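Local coordinates for 1-acyl-sn-glycerol-3-phosphate acyltransferase (PDB 5KYM), which probably catalyses acyl transfer to lysophosphatidic acid to make phosphatidic acid, the second acylation of phospholipid synthesis, at the membrane, at residues A[12-24]-A[48-61]. Numbering follows the deposited sequence.
Sequences YFYFIATVYIVFY and EIEKFGKRAFTWLF. With HGX (1-heptadecanoyl-2-tridecanoyl-3-glycerol-phosphonyl choline), chain D; DD9 (nonane), chain F.
Tyr24 OH donates a hydrogen bond to Glu48 OE1 (2.6 Å), a polar link between helix 12-24 and helix 48-59. The two run antiparallel, their axes approaching to 10.2 Å at 156°. The hydroxyl reaches OE1 from above the carboxylate plane, while OE2 takes a bond from Lys51 NZ on its syn lone pair. Both carboxylate oxygens thus have a donor, and the salt bridge with Lys51 probably balances the charge of this buried group. One turn back along helix 12-24, Tyr20 OH accepts a weak, bent hydrogen bond from Arg55 NH1 (2.9 Å, 121°), the guanidinium nearly perpendicular to the tyrosine ring. Arg55, extended from CG to NE (chi2 -175°), brings NE into a hydrogen bond with phosphate oxygen O4 of a bound lipid (3.0 Å). Arg55 O is doubly used within its own helix, by Trp59 N and Thr58 OG1. The apolar part centres on Trp59, a knob among Phe13, Ile16, Ala17 and Tyr20. Ile16 CG2 makes a CH-pi contact 3.6 Å from the centroid of the six-membered ring of Trp59, and the indole edge points into the face of Tyr20 in an edge-to-face pair. Tyr20 CD1 also meets Phe52 CD1 at 3.7 Å, and a nonane chain covers a face of Phe52. Replacing Tyr20 with alanine is likely to leave Arg55 NH1 without its phenol partner and the indole edge without the ring it abuts. This antiparallel N-terminal hairpin of helices 2-34 and 38-59, aromatic inside and with lipid bound alongside Arg55 and Tyr20, is consistent with the two-helix motif that positions the acyltransferase active site for catalysis within the bilayer.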
ATOM      1  N   TYR A  12      -9.648 -19.826  -5.824  1.00 45.72           N
ATOM      2  CA  TYR A  12     -10.523 -19.269  -4.811  1.00 47.34           C
ATOM      3  C   TYR A  12     -10.208 -17.783  -4.591  1.00 48.50           C
ATOM      4  O   TYR A  12     -11.139 -16.938  -4.574  1.00 47.67           O
ATOM      5  CB  TYR A  12     -10.358 -20.103  -3.522  1.00 48.06           C
ATOM      6  CG  TYR A  12     -11.117 -19.686  -2.305  1.00 49.33           C
ATOM      7  CD1 TYR A  12     -12.466 -19.971  -2.155  1.00 50.78           C
ATOM      8  CD2 TYR A  12     -10.447 -19.088  -1.241  1.00 51.70           C
ATOM      9  CE1 TYR A  12     -13.149 -19.609  -0.984  1.00 55.37           C
ATOM     10  CE2 TYR A  12     -11.090 -18.728  -0.052  1.00 54.76           C
ATOM     11  CZ  TYR A  12     -12.448 -18.984   0.094  1.00 56.22           C
ATOM     12  OH  TYR A  12     -13.055 -18.580   1.276  1.00 54.29           O
ATOM     13  N   PHE A  13      -8.921 -17.423  -4.496  1.00 47.43           N
ATOM     14  CA  PHE A  13      -8.636 -16.010  -4.323  1.00 47.58           C
ATOM     15  C   PHE A  13      -9.094 -15.157  -5.508  1.00 48.47           C
ATOM     16  O   PHE A  13      -9.753 -14.152  -5.293  1.00 48.58           O
ATOM     17  CB  PHE A  13      -7.170 -15.721  -4.015  1.00 47.64           C
ATOM     18  CG  PHE A  13      -6.889 -14.267  -3.795  1.00 46.50           C
ATOM     19  CD1 PHE A  13      -7.161 -13.692  -2.569  1.00 48.47           C
ATOM     20  CD2 PHE A  13      -6.404 -13.477  -4.798  1.00 44.80           C
ATOM     21  CE1 PHE A  13      -6.956 -12.328  -2.354  1.00 48.52           C
ATOM     22  CE2 PHE A  13      -6.184 -12.137  -4.596  1.00 46.16           C
ATOM     23  CZ  PHE A  13      -6.486 -11.548  -3.381  1.00 47.73           C
ATOM     24  N   TYR A  14      -8.728 -15.531  -6.740  1.00 48.07           N
ATOM     25  CA  TYR A  14      -9.028 -14.675  -7.879  1.00 47.18           C
ATOM     26  C   TYR A  14     -10.522 -14.593  -8.097  1.00 46.78           C
ATOM     27  O   TYR A  14     -11.042 -13.516  -8.415  1.00 51.57           O
ATOM     28  CB  TYR A  14      -8.267 -15.087  -9.149  1.00 47.22           C
ATOM     29  CG  TYR A  14      -6.788 -14.752  -9.107  1.00 49.21           C
ATOM     30  CD1 TYR A  14      -6.361 -13.441  -8.868  1.00 52.46           C
ATOM     31  CD2 TYR A  14      -5.833 -15.722  -9.288  1.00 49.76           C
ATOM     32  CE1 TYR A  14      -5.021 -13.107  -8.823  1.00 55.13           C
ATOM     33  CE2 TYR A  14      -4.491 -15.430  -9.275  1.00 54.26           C
ATOM     34  CZ  TYR A  14      -4.061 -14.113  -9.039  1.00 59.34           C
ATOM     35  OH  TYR A  14      -2.686 -13.810  -8.952  1.00 61.92           O
ATOM     36  N   PHE A  15     -11.222 -15.693  -7.889  1.00 45.63           N
ATOM     37  CA  PHE A  15     -12.640 -15.688  -8.116  1.00 48.27           C
ATOM     38  C   PHE A  15     -13.319 -14.692  -7.147  1.00 48.89           C
ATOM     39  O   PHE A  15     -13.937 -13.716  -7.567  1.00 47.41           O
ATOM     40  CB  PHE A  15     -13.208 -17.073  -7.931  1.00 51.75           C
ATOM     41  CG  PHE A  15     -14.693 -17.122  -8.092  1.00 55.27           C
ATOM     42  CD1 PHE A  15     -15.267 -16.986  -9.343  1.00 55.60           C
ATOM     43  CD2 PHE A  15     -15.523 -17.267  -6.984  1.00 60.73           C
ATOM     44  CE1 PHE A  15     -16.622 -17.006  -9.499  1.00 54.57           C
ATOM     45  CE2 PHE A  15     -16.909 -17.294  -7.133  1.00 60.61           C
ATOM     46  CZ  PHE A  15     -17.443 -17.158  -8.398  1.00 57.69           C
ATOM     47  N   ILE A  16     -13.147 -14.928  -5.858  1.00 48.02           N
ATOM     48  CA  ILE A  16     -13.709 -14.076  -4.853  1.00 48.77           C
ATOM     49  C   ILE A  16     -13.251 -12.641  -4.995  1.00 47.37           C
ATOM     50  O   ILE A  16     -14.052 -11.733  -4.977  1.00 47.72           O
ATOM     51  CB  ILE A  16     -13.345 -14.578  -3.437  1.00 51.44           C
ATOM     52  CG1 ILE A  16     -14.114 -15.854  -3.155  1.00 52.63           C
ATOM     53  CG2 ILE A  16     -13.692 -13.533  -2.354  1.00 50.84           C
ATOM     54  CD1 ILE A  16     -13.476 -16.676  -2.067  1.00 55.08           C
ATOM     55  N   ALA A  17     -11.957 -12.440  -5.122  1.00 49.18           N
ATOM     56  CA  ALA A  17     -11.402 -11.101  -5.309  1.00 50.74           C
ATOM     57  C   ALA A  17     -12.002 -10.354  -6.497  1.00 52.17           C
ATOM     58  O   ALA A  17     -12.185  -9.139  -6.423  1.00 57.18           O
ATOM     59  CB  ALA A  17      -9.909 -11.177  -5.480  1.00 50.94           C
ATOM     60  N   THR A  18     -12.307 -11.057  -7.580  1.00 50.85           N
ATOM     61  CA  THR A  18     -12.821 -10.404  -8.767  1.00 48.56           C
ATOM     62  C   THR A  18     -14.292 -10.077  -8.619  1.00 48.84           C
ATOM     63  O   THR A  18     -14.727  -8.958  -8.846  1.00 49.09           O
ATOM     64  CB  THR A  18     -12.630 -11.283  -9.984  1.00 47.52           C
ATOM     65  OG1 THR A  18     -11.256 -11.626 -10.097  1.00 43.67           O
ATOM     66  CG2 THR A  18     -13.035 -10.495 -11.221  1.00 48.44           C
ATOM     67  N   VAL A  19     -15.063 -11.063  -8.213  1.00 49.30           N
ATOM     68  CA  VAL A  19     -16.451 -10.800  -7.902  1.00 48.80           C
ATOM     69  C   VAL A  19     -16.593  -9.713  -6.838  1.00 47.23           C
ATOM     70  O   VAL A  19     -17.504  -8.903  -6.903  1.00 48.47           O
ATOM     71  CB  VAL A  19     -17.198 -12.067  -7.449  1.00 49.14           C
ATOM     72  CG1 VAL A  19     -18.598 -11.709  -7.012  1.00 49.53           C
ATOM     73  CG2 VAL A  19     -17.289 -13.064  -8.582  1.00 48.45           C
ATOM     74  N   TYR A  20     -15.703  -9.697  -5.856  1.00 45.78           N
ATOM     75  CA  TYR A  20     -15.834  -8.752  -4.766  1.00 46.65           C
ATOM     76  C   TYR A  20     -15.521  -7.342  -5.293  1.00 50.81           C
ATOM     77  O   TYR A  20     -16.365  -6.400  -5.127  1.00 53.01           O
ATOM     78  CB  TYR A  20     -14.971  -9.165  -3.588  1.00 45.63           C
ATOM     79  CG  TYR A  20     -15.137  -8.342  -2.316  1.00 44.55           C
ATOM     80  CD1 TYR A  20     -14.496  -7.126  -2.178  1.00 45.61           C
ATOM     81  CD2 TYR A  20     -15.841  -8.809  -1.235  1.00 43.36           C
ATOM     82  CE1 TYR A  20     -14.609  -6.378  -1.022  1.00 45.63           C
ATOM     83  CE2 TYR A  20     -15.940  -8.067  -0.061  1.00 43.88           C
ATOM     84  CZ  TYR A  20     -15.339  -6.831   0.054  1.00 44.05           C
ATOM     85  OH  TYR A  20     -15.391  -5.974   1.177  1.00 43.12           O
ATOM     86  N   ILE A  21     -14.371  -7.181  -5.971  1.00 51.73           N
ATOM     87  CA  ILE A  21     -13.988  -5.844  -6.461  1.00 52.83           C
ATOM     88  C   ILE A  21     -14.978  -5.314  -7.495  1.00 52.26           C
ATOM     89  O   ILE A  21     -15.331  -4.176  -7.433  1.00 55.64           O
ATOM     90  CB  ILE A  21     -12.563  -5.755  -6.995  1.00 54.19           C
ATOM     91  CG1 ILE A  21     -11.564  -6.001  -5.876  1.00 58.97           C
ATOM     92  CG2 ILE A  21     -12.260  -4.346  -7.477  1.00 55.68           C
ATOM     93  CD1 ILE A  21     -10.119  -6.189  -6.382  1.00 63.70           C
ATOM     94  N   VAL A  22     -15.463  -6.139  -8.397  1.00 52.62           N
ATOM     95  CA  VAL A  22     -16.275  -5.656  -9.519  1.00 52.34           C
ATOM     96  C   VAL A  22     -17.735  -5.473  -9.101  1.00 53.62           C
ATOM     97  O   VAL A  22     -18.248  -4.371  -9.155  1.00 50.86           O
ATOM     98  CB  VAL A  22     -16.072  -6.574 -10.763  1.00 50.32           C
ATOM     99  CG1 VAL A  22     -17.189  -6.447 -11.760  1.00 50.01           C
ATOM    100  CG2 VAL A  22     -14.692  -6.311 -11.404  1.00 48.72           C
ATOM    101  N   PHE A  23     -18.384  -6.526  -8.643  1.00 55.78           N
ATOM    102  CA  PHE A  23     -19.820  -6.454  -8.368  1.00 57.96           C
ATOM    103  C   PHE A  23     -20.134  -5.820  -7.019  1.00 56.29           C
ATOM    104  O   PHE A  23     -20.926  -4.902  -6.941  1.00 55.93           O
ATOM    105  CB  PHE A  23     -20.504  -7.828  -8.518  1.00 64.56           C
ATOM    106  CG  PHE A  23     -20.352  -8.420  -9.895  1.00 69.85           C
ATOM    107  CD1 PHE A  23     -19.220  -9.156 -10.226  1.00 74.30           C
ATOM    108  CD2 PHE A  23     -21.323  -8.242 -10.846  1.00 74.08           C
ATOM    109  CE1 PHE A  23     -19.032  -9.672 -11.498  1.00 77.21           C
ATOM    110  CE2 PHE A  23     -21.162  -8.765 -12.125  1.00 80.61           C
ATOM    111  CZ  PHE A  23     -20.010  -9.478 -12.454  1.00 82.18           C
ATOM    112  N   TYR A  24     -19.519  -6.279  -5.945  1.00 55.87           N
ATOM    113  CA  TYR A  24     -19.753  -5.622  -4.651  1.00 52.25           C
ATOM    114  C   TYR A  24     -19.171  -4.204  -4.713  1.00 51.35           C
ATOM    115  O   TYR A  24     -19.789  -3.267  -4.277  1.00 47.30           O
ATOM    116  CB  TYR A  24     -19.185  -6.457  -3.473  1.00 49.41           C
ATOM    117  CG  TYR A  24     -19.396  -5.755  -2.150  1.00 50.26           C
ATOM    118  CD1 TYR A  24     -20.675  -5.419  -1.696  1.00 48.66           C
ATOM    119  CD2 TYR A  24     -18.321  -5.362  -1.372  1.00 48.91           C
ATOM    120  CE1 TYR A  24     -20.845  -4.727  -0.515  1.00 46.42           C
ATOM    121  CE2 TYR A  24     -18.512  -4.697  -0.184  1.00 46.93           C
ATOM    122  CZ  TYR A  24     -19.757  -4.370   0.225  1.00 46.02           C
ATOM    123  OH  TYR A  24     -19.885  -3.661   1.399  1.00 47.58           O
ATOM    124  N   GLU A  48     -15.049   0.729   3.245  1.00 46.85           N
ATOM    125  CA  GLU A  48     -15.185  -0.502   2.434  1.00 45.83           C
ATOM    126  C   GLU A  48     -13.899  -0.995   1.793  1.00 44.52           C
ATOM    127  O   GLU A  48     -13.741  -2.200   1.613  1.00 44.62           O
ATOM    128  CB  GLU A  48     -16.252  -0.331   1.333  1.00 46.31           C
ATOM    129  CG  GLU A  48     -17.700  -0.343   1.781  1.00 45.61           C
ATOM    130  CD  GLU A  48     -17.990  -1.542   2.635  1.00 45.94           C
ATOM    131  OE1 GLU A  48     -17.655  -2.702   2.206  1.00 44.25           O
ATOM    132  OE2 GLU A  48     -18.472  -1.289   3.782  1.00 45.88           O
ATOM    133  N   ILE A  49     -13.058  -0.043   1.397  1.00 43.48           N
ATOM    134  CA  ILE A  49     -11.730  -0.258   0.853  1.00 43.54           C
ATOM    135  C   ILE A  49     -10.848  -0.845   1.904  1.00 42.98           C
ATOM    136  O   ILE A  49     -10.148  -1.809   1.653  1.00 42.57           O
ATOM    137  CB  ILE A  49     -11.086   1.090   0.354  1.00 44.44           C
ATOM    138  CG1 ILE A  49     -11.845   1.566  -0.894  1.00 46.80           C
ATOM    139  CG2 ILE A  49      -9.562   0.988   0.084  1.00 43.25           C
ATOM    140  CD1 ILE A  49     -11.567   3.010  -1.275  1.00 48.70           C
ATOM    141  N   GLU A  50     -10.822  -0.218   3.067  1.00 44.48           N
ATOM    142  CA  GLU A  50     -10.064  -0.710   4.190  1.00 45.21           C
ATOM    143  C   GLU A  50     -10.514  -2.189   4.472  1.00 47.06           C
ATOM    144  O   GLU A  50      -9.686  -3.088   4.617  1.00 43.84           O
ATOM    145  CB  GLU A  50     -10.249   0.245   5.358  1.00 46.85           C
ATOM    146  CG  GLU A  50      -9.789  -0.301   6.709  1.00 52.20           C
ATOM    147  CD  GLU A  50      -9.978   0.654   7.862  1.00 55.42           C
ATOM    148  OE1 GLU A  50     -10.983   1.361   7.876  1.00 66.02           O
ATOM    149  OE2 GLU A  50      -9.137   0.700   8.786  1.00 56.94           O
ATOM    150  N   LYS A  51     -11.825  -2.436   4.476  1.00 46.62           N
ATOM    151  CA  LYS A  51     -12.328  -3.775   4.738  1.00 45.70           C
ATOM    152  C   LYS A  51     -11.826  -4.728   3.678  1.00 45.39           C
ATOM    153  O   LYS A  51     -11.529  -5.848   3.961  1.00 46.83           O
ATOM    154  CB  LYS A  51     -13.840  -3.797   4.808  1.00 46.89           C
ATOM    155  CG  LYS A  51     -14.356  -2.958   5.975  1.00 49.99           C
ATOM    156  CD  LYS A  51     -15.791  -2.432   5.789  1.00 51.19           C
ATOM    157  CE  LYS A  51     -16.806  -3.482   6.151  1.00 54.34           C
ATOM    158  NZ  LYS A  51     -17.975  -3.516   5.276  1.00 58.55           N
ATOM    159  N   PHE A  52     -11.717  -4.281   2.442  1.00 45.26           N
ATOM    160  CA  PHE A  52     -11.166  -5.114   1.372  1.00 43.06           C
ATOM    161  C   PHE A  52      -9.712  -5.482   1.664  1.00 41.54           C
ATOM    162  O   PHE A  52      -9.318  -6.663   1.601  1.00 39.54           O
ATOM    163  CB  PHE A  52     -11.320  -4.446   0.009  1.00 40.80           C
ATOM    164  CG  PHE A  52     -10.516  -5.094  -1.057  1.00 42.69           C
ATOM    165  CD1 PHE A  52     -10.933  -6.303  -1.623  1.00 44.40           C
ATOM    166  CD2 PHE A  52      -9.311  -4.528  -1.506  1.00 42.04           C
ATOM    167  CE1 PHE A  52     -10.123  -6.910  -2.597  1.00 43.87           C
ATOM    168  CE2 PHE A  52      -8.547  -5.139  -2.489  1.00 40.74           C
ATOM    169  CZ  PHE A  52      -8.949  -6.318  -3.030  1.00 40.52           C
ATOM    170  N   GLY A  53      -8.930  -4.471   1.995  1.00 40.87           N
ATOM    171  CA  GLY A  53      -7.524  -4.706   2.353  1.00 42.44           C
ATOM    172  C   GLY A  53      -7.396  -5.888   3.316  1.00 40.82           C
ATOM    173  O   GLY A  53      -6.665  -6.841   3.075  1.00 41.13           O
ATOM    174  N   LYS A  54      -8.185  -5.836   4.359  1.00 38.85           N
ATOM    175  CA  LYS A  54      -8.154  -6.812   5.404  1.00 39.08           C
ATOM    176  C   LYS A  54      -8.664  -8.123   4.938  1.00 41.30           C
ATOM    177  O   LYS A  54      -7.981  -9.133   5.101  1.00 44.21           O
ATOM    178  CB  LYS A  54      -8.990  -6.339   6.602  1.00 36.92           C
ATOM    179  CG  LYS A  54      -8.323  -5.216   7.369  1.00 36.29           C
ATOM    180  CD  LYS A  54      -8.640  -5.245   8.808  1.00 37.28           C
ATOM    181  CE  LYS A  54      -8.242  -4.013   9.484  1.00 39.52           C
ATOM    182  NZ  LYS A  54      -9.041  -2.888   8.893  1.00 42.21           N
ATOM    183  N   ARG A  55      -9.864  -8.120   4.386  1.00 43.43           N
ATOM    184  CA  ARG A  55     -10.525  -9.334   3.938  1.00 46.15           C
ATOM    185  C   ARG A  55      -9.637 -10.099   2.972  1.00 47.96           C
ATOM    186  O   ARG A  55      -9.612 -11.326   2.990  1.00 55.05           O
ATOM    187  CB  ARG A  55     -11.869  -8.998   3.295  1.00 49.37           C
ATOM    188  CG  ARG A  55     -12.923  -8.620   4.309  1.00 56.63           C
ATOM    189  CD  ARG A  55     -14.321  -8.394   3.781  1.00 62.00           C
ATOM    190  NE  ARG A  55     -15.255  -7.915   4.839  1.00 64.19           N
ATOM    191  CZ  ARG A  55     -16.454  -7.370   4.600  1.00 68.26           C
ATOM    192  NH1 ARG A  55     -16.912  -7.213   3.361  1.00 73.07           N
ATOM    193  NH2 ARG A  55     -17.220  -6.959   5.603  1.00 70.99           N
ATOM    194  N   ALA A  56      -8.900  -9.384   2.124  1.00 45.39           N
ATOM    195  CA  ALA A  56      -8.004 -10.014   1.177  1.00 43.28           C
ATOM    196  C   ALA A  56      -7.137 -11.087   1.808  1.00 40.76           C
ATOM    197  O   ALA A  56      -6.944 -12.209   1.270  1.00 37.39           O
ATOM    198  CB  ALA A  56      -7.089  -8.959   0.580  1.00 45.74           C
ATOM    199  N   PHE A  57      -6.572 -10.733   2.947  1.00 39.33           N
ATOM    200  CA  PHE A  57      -5.668 -11.657   3.572  1.00 39.55           C
ATOM    201  C   PHE A  57      -6.443 -12.829   4.149  1.00 39.51           C
ATOM    202  O   PHE A  57      -5.897 -13.936   4.193  1.00 40.22           O
ATOM    203  CB  PHE A  57      -4.732 -10.969   4.555  1.00 39.58           C
ATOM    204  CG  PHE A  57      -3.772 -10.093   3.883  1.00 40.78           C
ATOM    205  CD1 PHE A  57      -4.167  -8.857   3.446  1.00 42.13           C
ATOM    206  CD2 PHE A  57      -2.515 -10.530   3.579  1.00 44.10           C
ATOM    207  CE1 PHE A  57      -3.323  -8.064   2.712  1.00 43.85           C
ATOM    208  CE2 PHE A  57      -1.650  -9.742   2.809  1.00 45.69           C
ATOM    209  CZ  PHE A  57      -2.068  -8.502   2.378  1.00 44.56           C
ATOM    210  N   THR A  58      -7.713 -12.642   4.518  1.00 38.66           N
ATOM    211  CA  THR A  58      -8.499 -13.788   5.009  1.00 39.40           C
ATOM    212  C   THR A  58      -8.801 -14.742   3.884  1.00 41.16           C
ATOM    213  O   THR A  58      -8.670 -15.937   4.054  1.00 45.14           O
ATOM    214  CB  THR A  58      -9.785 -13.436   5.747  1.00 38.47           C
ATOM    215  OG1 THR A  58     -10.814 -13.218   4.811  1.00 41.51           O
ATOM    216  CG2 THR A  58      -9.638 -12.254   6.616  1.00 37.06           C
ATOM    217  N   TRP A  59      -9.116 -14.235   2.706  1.00 40.84           N
ATOM    218  CA  TRP A  59      -9.251 -15.127   1.569  1.00 42.81           C
ATOM    219  C   TRP A  59      -8.004 -16.014   1.289  1.00 44.49           C
ATOM    220  O   TRP A  59      -8.098 -17.048   0.637  1.00 43.72           O
ATOM    221  CB  TRP A  59      -9.620 -14.341   0.337  1.00 42.55           C
ATOM    222  CG  TRP A  59     -10.745 -13.495   0.529  1.00 43.72           C
ATOM    223  CD1 TRP A  59     -11.763 -13.674   1.377  1.00 45.88           C
ATOM    224  CD2 TRP A  59     -11.026 -12.309  -0.177  1.00 45.92           C
ATOM    225  NE1 TRP A  59     -12.675 -12.645   1.284  1.00 46.06           N
ATOM    226  CE2 TRP A  59     -12.247 -11.805   0.304  1.00 46.42           C
ATOM    227  CE3 TRP A  59     -10.361 -11.608  -1.182  1.00 48.74           C
ATOM    228  CZ2 TRP A  59     -12.819 -10.632  -0.190  1.00 48.84           C
ATOM    229  CZ3 TRP A  59     -10.921 -10.437  -1.670  1.00 49.59           C
ATOM    230  CH2 TRP A  59     -12.119  -9.953  -1.177  1.00 48.84           C
ATOM    231  N   LEU A  60      -6.836 -15.553   1.727  1.00 46.85           N
ATOM    232  CA  LEU A  60      -5.572 -16.319   1.640  1.00 47.74           C
ATOM    233  C   LEU A  60      -5.227 -17.120   2.906  1.00 45.87           C
ATOM    234  O   LEU A  60      -4.175 -17.786   2.961  1.00 43.15           O
ATOM    235  CB  LEU A  60      -4.404 -15.385   1.247  1.00 48.96           C
ATOM    236  CG  LEU A  60      -4.636 -14.717  -0.111  1.00 49.25           C
ATOM    237  CD1 LEU A  60      -3.695 -13.580  -0.364  1.00 52.23           C
ATOM    238  CD2 LEU A  60      -4.498 -15.714  -1.228  1.00 49.74           C
ATOM    239  N   PHE A  61      -6.111 -17.116   3.895  1.00 45.97           N
ATOM    240  CA  PHE A  61      -5.817 -17.819   5.165  1.00 49.74           C
ATOM    241  C   PHE A  61      -4.422 -17.432   5.680  1.00 49.85           C
ATOM    242  O   PHE A  61      -3.631 -18.299   6.065  1.00 52.75           O
ATOM    243  CB  PHE A  61      -5.948 -19.358   4.995  1.00 51.55           C
ATOM    244  CG  PHE A  61      -7.269 -19.771   4.380  1.00 51.40           C
ATOM    245  CD1 PHE A  61      -8.392 -19.890   5.156  1.00 51.89           C
ATOM    246  CD2 PHE A  61      -7.396 -19.955   3.006  1.00 54.18           C
ATOM    247  CE1 PHE A  61      -9.614 -20.163   4.604  1.00 52.66           C
ATOM    248  CE2 PHE A  61      -8.603 -20.239   2.423  1.00 52.93           C
ATOM    249  CZ  PHE A  61      -9.716 -20.324   3.225  1.00 55.68           C
TER
HETATM  250  O11 HGX D 302     -15.455 -12.128   3.522  1.00 76.39           O
HETATM  251  C11 HGX D 302     -16.466 -11.826   2.873  1.00 84.34           C
HETATM  252  C12 HGX D 302     -16.440 -11.771   1.359  1.00 77.21           C
HETATM  253  C13 HGX D 302     -17.752 -12.191   0.700  1.00 69.56           C
HETATM  254  C14 HGX D 302     -17.647 -12.159  -0.832  1.00 74.50           C
HETATM  255  C15 HGX D 302     -18.510 -13.231  -1.501  1.00 83.39           C
HETATM  256  C16 HGX D 302     -18.380 -13.357  -3.032  1.00 89.39           C
HETATM  257  C17 HGX D 302     -18.788 -14.759  -3.508  1.00 89.74           C
HETATM  258  C18 HGX D 302     -19.101 -14.883  -4.998  1.00 85.98           C
HETATM  259  O3  HGX D 302     -17.723 -11.507   3.539  1.00 97.32           O
HETATM  260  C3  HGX D 302     -17.836 -10.708   4.729  1.00111.63           C
HETATM  261  C2  HGX D 302     -18.632 -11.425   5.849  1.00119.35           C
HETATM  262  C1  HGX D 302     -17.892 -11.481   7.222  1.00124.96           C
HETATM  263  O3P HGX D 302     -16.444 -11.433   7.196  1.00138.00           O
HETATM  264  O2  HGX D 302     -19.053 -12.744   5.404  1.00114.12           O
HETATM  265  C31 HGX D 302     -20.432 -12.841   4.892  1.00 98.37           C
HETATM  266  O31 HGX D 302     -21.299 -12.966   5.743  1.00111.28           O
HETATM  267  C32 HGX D 302     -20.825 -12.757   3.409  1.00 82.16           C
HETATM  268  C33 HGX D 302     -20.958 -14.090   2.660  1.00 73.62           C
HETATM  269  C34 HGX D 302     -21.602 -13.932   1.266  1.00 71.03           C
HETATM  270  C35 HGX D 302     -21.325 -15.130   0.338  1.00 73.50           C
HETATM  271  C36 HGX D 302     -22.497 -15.568  -0.556  1.00 76.35           C
HETATM  272  C37 HGX D 302     -22.184 -16.681  -1.587  1.00 79.05           C
HETATM  273  C38 HGX D 302     -23.466 -17.306  -2.211  1.00 84.32           C
HETATM  274  C39 HGX D 302     -23.281 -18.156  -3.499  1.00 87.08           C
HETATM  275  C40 HGX D 302     -24.547 -18.883  -4.000  1.00 77.54           C
HETATM  276  O1  HGX D 302     -16.077 -10.670   9.595  1.00146.58           O
HETATM  277  P1  HGX D 302     -15.517 -10.530   8.198  1.00144.73           P
HETATM  278  O4  HGX D 302     -15.414  -9.137   7.626  1.00141.23           O
HETATM  279  O5  HGX D 302     -14.008 -11.163   8.128  1.00130.55           O
HETATM  280  C4  HGX D 302     -13.214 -11.580   9.255  1.00115.11           C
HETATM  281  C5  HGX D 302     -12.474 -10.401   9.884  1.00105.04           C
HETATM  282  C1  DD9 F 304     -15.718  -2.876  -1.787  1.00 52.25           C
HETATM  283  C2  DD9 F 304     -14.734  -2.058  -2.607  1.00 50.51           C
HETATM  284  C3  DD9 F 304     -13.406  -2.785  -2.641  1.00 50.75           C
HETATM  285  C4  DD9 F 304     -12.429  -2.021  -3.520  1.00 54.50           C
HETATM  286  C5  DD9 F 304     -11.002  -2.520  -3.274  1.00 56.72           C
HETATM  287  C6  DD9 F 304     -10.038  -1.598  -4.010  1.00 57.95           C
HETATM  288  C7  DD9 F 304      -8.640  -2.157  -4.273  1.00 54.60           C
HETATM  289  C8  DD9 F 304      -7.807  -1.025  -4.912  1.00 54.42           C
HETATM  290  C9  DD9 F 304      -6.613  -1.570  -5.708  1.00 56.53           C